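Local structure of ribokinase (3RY7) at residues 162-167 and 178-183; 182-187 and 220-225. The protein catalyses the ATP- and magnesium-dependent phosphorylation of D-ribose at O-5, yielding D-ribose 5-phosphate, as a member of the PfkB carbohydrate kinase family. All coordinates share one frame; numbering follows the deposited sequence.

Contact 1. Residues 162-167 and 178-183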
loop_
_atom_site.group_PDB
_atom_site.type_symbol
_atom_site.label_atom_id
_atom_site.label_comp_id
_atom_site.label_asym_id
_atom_site.label_seq_id
_atom_site.Cartn_x
_atom_site.Cartn_y
_atom_site.Cartn_z
ATOM N N THR A 162 -6.457 19.332 -27.635
ATOM C CA THR A 162 -7.123 18.063 -27.387
ATOM C C THR A 162 -6.151 16.895 -27.236
ATOM O O THR A 162 -5.195 16.766 -27.998
ATOM C CB THR A 162 -8.121 17.717 -28.483
ATOM O OG1 THR A 162 -7.434 17.604 -29.736
ATOM C CG2 THR A 162 -9.203 18.784 -28.574
ATOM N N VAL A 163 -6.401 16.037 -26.252
ATOM C CA VAL A 163 -5.576 14.857 -26.073
ATOM C C VAL A 163 -6.393 13.585 -25.872
ATOM O O VAL A 163 -7.233 13.489 -24.975
ATOM C CB VAL A 163 -4.444 15.070 -25.005
ATOM C CG1 VAL A 163 -4.608 16.388 -24.259
ATOM C CG2 VAL A 163 -4.334 13.892 -24.080
ATOM N N LEU A 164 -6.173 12.620 -26.756
ATOM C CA LEU A 164 -6.908 11.369 -26.713
ATOM C C LEU A 164 -5.992 10.215 -26.318
ATOM O O LEU A 164 -4.974 9.959 -26.967
ATOM C CB LEU A 164 -7.558 11.046 -28.056
ATOM C CG LEU A 164 -8.258 9.676 -28.106
ATOM C CD1 LEU A 164 -9.469 9.667 -27.210
ATOM C CD2 LEU A 164 -8.647 9.282 -29.523
ATOM N N ASN A 165 -6.370 9.537 -25.238
ATOM C CA ASN A 165 -5.792 8.250 -24.862
ATOM C C ASN A 165 -6.701 7.162 -25.415
ATOM O O ASN A 165 -7.749 6.874 -24.841
ATOM C CB ASN A 165 -5.663 8.181 -23.339
ATOM C CG ASN A 165 -5.465 6.773 -22.823
ATOM O OD1 ASN A 165 -6.148 6.354 -21.893
ATOM N ND2 ASN A 165 -4.535 6.029 -23.425
ATOM N N PRO A 166 -6.321 6.576 -26.567
ATOM C CA PRO A 166 -7.232 5.728 -27.341
ATOM C C PRO A 166 -7.349 4.311 -26.780
ATOM O O PRO A 166 -7.072 3.340 -27.496
ATOM C CB PRO A 166 -6.585 5.708 -28.735
ATOM C CG PRO A 166 -5.120 5.836 -28.452
ATOM C CD PRO A 166 -5.005 6.712 -27.220
ATOM N N ALA A 167 -7.785 4.220 -25.524
ATOM C CA ALA A 167 -7.821 2.981 -24.744
ATOM C C ALA A 167 -9.190 2.856 -24.098
ATOM O O ALA A 167 -9.752 3.848 -23.647
ATOM C CB ALA A 167 -6.737 3.016 -23.645
ATOM N N SER A 178 -9.366 13.659 -36.835
ATOM C CA SER A 178 -8.974 14.972 -37.338
ATOM C C SER A 178 -9.131 16.063 -36.291
ATOM O O SER A 178 -8.843 17.227 -36.564
ATOM C CB SER A 178 -9.819 15.328 -38.562
ATOM O OG SER A 178 -11.124 15.706 -38.157
ATOM N N LEU A 179 -9.605 15.693 -35.101
ATOM C CA LEU A 179 -9.805 16.657 -34.028
ATOM C C LEU A 179 -8.749 16.528 -32.931
ATOM O O LEU A 179 -8.733 17.314 -31.981
ATOM C CB LEU A 179 -11.201 16.476 -33.412
ATOM C CG LEU A 179 -12.404 16.627 -34.351
ATOM C CD1 LEU A 179 -13.750 16.450 -33.591
ATOM C CD2 LEU A 179 -12.339 17.983 -35.041
ATOM N N ILE A 180 -7.881 15.527 -33.053
ATOM C CA ILE A 180 -6.915 15.197 -31.999
ATOM C C ILE A 180 -5.592 15.915 -32.185
ATOM O O ILE A 180 -4.959 15.783 -33.231
ATOM C CB ILE A 180 -6.623 13.693 -31.995
ATOM C CG1 ILE A 180 -7.915 12.901 -31.781
ATOM C CG2 ILE A 180 -5.554 13.346 -30.935
ATOM C CD1 ILE A 180 -7.792 11.451 -32.161
ATOM N N ASP A 181 -5.170 16.667 -31.173
ATOM C CA ASP A 181 -3.875 17.343 -31.194
ATOM C C ASP A 181 -2.728 16.439 -30.682
ATOM O O ASP A 181 -1.626 16.416 -31.250
ATOM C CB ASP A 181 -3.971 18.633 -30.384
ATOM C CG ASP A 181 -4.938 19.639 -31.020
ATOM O OD1 ASP A 181 -5.185 19.537 -32.247
ATOM O OD2 ASP A 181 -5.451 20.523 -30.305
ATOM N N ILE A 182 -3.016 15.672 -29.633
ATOM C CA ILE A 182 -2.043 14.788 -29.000
ATOM C C ILE A 182 -2.664 13.423 -28.822
ATOM O O ILE A 182 -3.696 13.296 -28.156
ATOM C CB ILE A 182 -1.662 15.290 -27.593
ATOM C CG1 ILE A 182 -1.279 16.766 -27.609
ATOM C CG2 ILE A 182 -0.542 14.438 -26.984
ATOM C CD1 ILE A 182 -0.714 17.244 -26.250
ATOM N N ILE A 183 -2.065 12.402 -29.422
ATOM C CA ILE A 183 -2.557 11.054 -29.231
ATOM C C ILE A 183 -1.546 10.224 -28.419
ATOM O O ILE A 183 -0.338 10.332 -28.625
ATOM C CB ILE A 183 -2.925 10.403 -30.571
ATOM C CG1 ILE A 183 -3.815 9.195 -30.341
ATOM C CG2 ILE A 183 -1.675 10.053 -31.390
ATOM C CD1 ILE A 183 -4.457 8.654 -31.609
#
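With chi1 at 61°, Thr-162 tucks OG1 between its own backbone N and carbonyl carbon, turned toward the loop 179-181, while Asp-181 has CG anti to its carbonyl carbon (chi1 -65°), which places OD2 near Thr-162 N. They lie at the start of the pairing between parallel strands 161-165 and 182-183, in a beta-alpha-beta unit whose helix is 174-177. The threonine hydroxyl works in both directions: it donates to Leu-179 O at 2.6 Å, in the carbonyl plane and on a lone pair, and accepts from Asp-181 N at 2.8 Å. Thr-162 N reaches Asp-181 OD2 over 3.1 Å, meeting it from above the carboxylate plane. The buried hydroxyl is thus gripped by two bonds, both to the turn that leads into strand 182-183. Thr-162 O accepts from Ile-182 N and, weakly, from Asp-181 N; Leu-164 N then bonds to Ile-182 O. Val-163 and Ile-182 share one face of the sheet; on the other lie Leu-164 and Ile-183, whose CG1 meets CG of Pro-166, these two side chains crossing at about a right angle. Beside them, the Leu-164 branch carrying CD2 meets the tip of Ile-180, CD2 to CD1 at 3.5 Å.

Contact 2. Residues 182-187 and 220-225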
loop_
_atom_site.group_PDB
_atom_site.type_symbol
_atom_site.label_atom_id
_atom_site.label_comp_id
_atom_site.label_asym_id
_atom_site.label_seq_id
_atom_site.Cartn_x
_atom_site.Cartn_y
_atom_site.Cartn_z
ATOM N N ILE A 182 -3.016 15.672 -29.633
ATOM C CA ILE A 182 -2.043 14.788 -29.000
ATOM C C ILE A 182 -2.664 13.423 -28.822
ATOM O O ILE A 182 -3.696 13.296 -28.156
ATOM C CB ILE A 182 -1.662 15.290 -27.593
ATOM C CG1 ILE A 182 -1.279 16.766 -27.609
ATOM C CG2 ILE A 182 -0.542 14.438 -26.984
ATOM C CD1 ILE A 182 -0.714 17.244 -26.250
ATOM N N ILE A 183 -2.065 12.402 -29.422
ATOM C CA ILE A 183 -2.557 11.054 -29.231
ATOM C C ILE A 183 -1.546 10.224 -28.419
ATOM O O ILE A 183 -0.338 10.332 -28.625
ATOM C CB ILE A 183 -2.925 10.403 -30.571
ATOM C CG1 ILE A 183 -3.815 9.195 -30.341
ATOM C CG2 ILE A 183 -1.675 10.053 -31.390
ATOM C CD1 ILE A 183 -4.457 8.654 -31.609
ATOM N N VAL A 184 -2.044 9.412 -27.489
ATOM C CA VAL A 184 -1.185 8.669 -26.553
ATOM C C VAL A 184 -1.591 7.200 -26.446
ATOM O O VAL A 184 -2.069 6.766 -25.404
ATOM C CB VAL A 184 -1.281 9.278 -25.136
ATOM C CG1 VAL A 184 -0.342 8.588 -24.176
ATOM C CG2 VAL A 184 -1.009 10.771 -25.178
ATOM N N PRO A 185 -1.422 6.431 -27.524
ATOM C CA PRO A 185 -1.712 4.998 -27.441
ATOM C C PRO A 185 -0.591 4.232 -26.725
ATOM O O PRO A 185 0.472 4.793 -26.444
ATOM C CB PRO A 185 -1.777 4.572 -28.911
ATOM C CG PRO A 185 -0.907 5.554 -29.617
ATOM C CD PRO A 185 -1.070 6.851 -28.890
ATOM N N ASN A 186 -0.845 2.971 -26.401
ATOM C CA ASN A 186 0.232 2.070 -26.051
ATOM C C ASN A 186 0.580 1.366 -27.362
ATOM O O ASN A 186 0.031 1.726 -28.416
ATOM C CB ASN A 186 -0.213 1.085 -24.972
ATOM C CG ASN A 186 -1.344 0.199 -25.432
ATOM O OD1 ASN A 186 -1.597 0.071 -26.621
ATOM N ND2 ASN A 186 -2.028 -0.429 -24.489
ATOM N N GLU A 187 1.464 0.371 -27.312
ATOM C CA GLU A 187 1.912 -0.303 -28.533
ATOM C C GLU A 187 0.773 -1.001 -29.241
ATOM O O GLU A 187 0.718 -1.054 -30.475
ATOM C CB GLU A 187 2.997 -1.327 -28.210
ATOM C CG GLU A 187 4.241 -0.710 -27.645
ATOM C CD GLU A 187 5.028 -1.678 -26.794
ATOM O OE1 GLU A 187 5.368 -2.779 -27.295
ATOM O OE2 GLU A 187 5.302 -1.328 -25.622
ATOM N N LEU A 220 2.622 10.258 -28.877
ATOM C CA LEU A 220 3.366 9.473 -27.883
ATOM C C LEU A 220 2.934 8.031 -27.992
ATOM O O LEU A 220 1.740 7.737 -28.110
ATOM C CB LEU A 220 3.082 9.910 -26.451
ATOM C CG LEU A 220 3.662 11.204 -25.916
ATOM C CD1 LEU A 220 3.198 12.392 -26.762
ATOM C CD2 LEU A 220 3.240 11.348 -24.458
ATOM N N ILE A 221 3.897 7.125 -27.947
ATOM C CA ILE A 221 3.571 5.726 -27.832
ATOM C C ILE A 221 4.167 5.226 -26.528
ATOM O O ILE A 221 5.387 5.229 -26.351
ATOM C CB ILE A 221 4.109 4.914 -29.003
ATOM C CG1 ILE A 221 3.674 5.553 -30.331
ATOM C CG2 ILE A 221 3.646 3.460 -28.904
ATOM C CD1 ILE A 221 4.176 4.820 -31.564
ATOM N N THR A 222 3.302 4.837 -25.602
ATOM C CA THR A 222 3.759 4.277 -24.342
ATOM C C THR A 222 4.231 2.843 -24.592
ATOM O O THR A 222 3.575 2.073 -25.309
ATOM C CB THR A 222 2.655 4.334 -23.275
ATOM O OG1 THR A 222 1.447 3.759 -23.792
ATOM C CG2 THR A 222 2.413 5.775 -22.857
ATOM N N LEU A 223 5.392 2.505 -24.037
ATOM C CA LEU A 223 6.050 1.243 -24.373
ATOM C C LEU A 223 6.202 0.322 -23.158
ATOM O O LEU A 223 6.895 -0.703 -23.221
ATOM C CB LEU A 223 7.418 1.515 -25.004
ATOM C CG LEU A 223 7.415 2.487 -26.191
ATOM C CD1 LEU A 223 8.820 2.975 -26.499
ATOM C CD2 LEU A 223 6.783 1.846 -27.410
ATOM N N GLY A 224 5.546 0.690 -22.057
ATOM C CA GLY A 224 5.616 -0.087 -20.833
ATOM C C GLY A 224 6.992 -0.007 -20.192
ATOM O O GLY A 224 7.479 1.090 -19.883
ATOM N N LYS A 225 7.645 -1.146 -20.016
ATOM C CA LYS A 225 8.970 -1.213 -19.428
ATOM C C LYS A 225 9.980 -0.544 -20.317
ATOM O O LYS A 225 10.947 -0.009 -19.857
ATOM C CB LYS A 225 9.402 -2.654 -19.254
ATOM C CG LYS A 225 8.652 -3.408 -18.220
ATOM C CD LYS A 225 9.415 -4.618 -17.798
ATOM C CE LYS A 225 9.991 -4.406 -16.415
ATOM N NZ LYS A 225 9.175 -5.067 -15.385
HETATM O O HOH W 1 -0.991 5.057 -23.447
#
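Pro-185 and Thr-222 meet through one carbonyl: Pro-185 O accepts the backbone N of Thr-222 at 3.0 Å, in the carbonyl plane with an N-H...O angle of 166°. Thr-222 OG1 also lies 3.0 Å from Pro-185 O, and the hydroxyl proton may go to this carbonyl or to a water. Chi1 of 51° sets this hydroxyl between the backbone N and carbonyl carbon of Thr-222, where OG1 is hydrogen-bonded to that water at 2.8 Å. The water donates to Val-184 O, which takes a second bond from Asn-165 ND2. Upstream, Leu-220 N gives a nearly straight bond to Ile-183 O, joining strands 182-183 and 218-222 as parallel neighbours in the Rossmann-like core sheet of the ribokinase fold. Leu-220 O receives a CA-H...O contact from Val-184. The apolar filling is lighter, with Val-184 CG1 against Leu-220 CB and Thr-222 CG2. OD1 of Asn-186, the N-cap of helix 187-194, accepts a hydrogen bond from Glu-189 N. Beyond it, the side chain of Glu-187 crosses that of Leu-223, CG to CD2 at 3.6 Å. Asn-186 and Thr-222 to Lys-225 probably bind ATP, and the backbone and water-mediated bonds imply that their two segments are held together at the nucleotide site by polar groups largely satisfied between themselves.

Contacts 1 and 2 illustrate how neighbouring parallel strands share a central one. Their centres lie 12 Å apart, and strand 182-183 serves both: strand 161-165 flanks it on one side and strand 218-222 on the other. Along the chain the order is 162-167, 178-183, 182-187, 220-225; helix 174-177 lies in the connection of contact 1, helices 187-194 and 201-213 in that of contact 2. The two contacts also touch directly, since Leu-164 O probably bonds Val-184 N and Pro-166 packs on Pro-185. Strand pairing in contact 1 is therefore continuous with the C-terminal strand ends in contact 2, where residues that probably bind ATP lie.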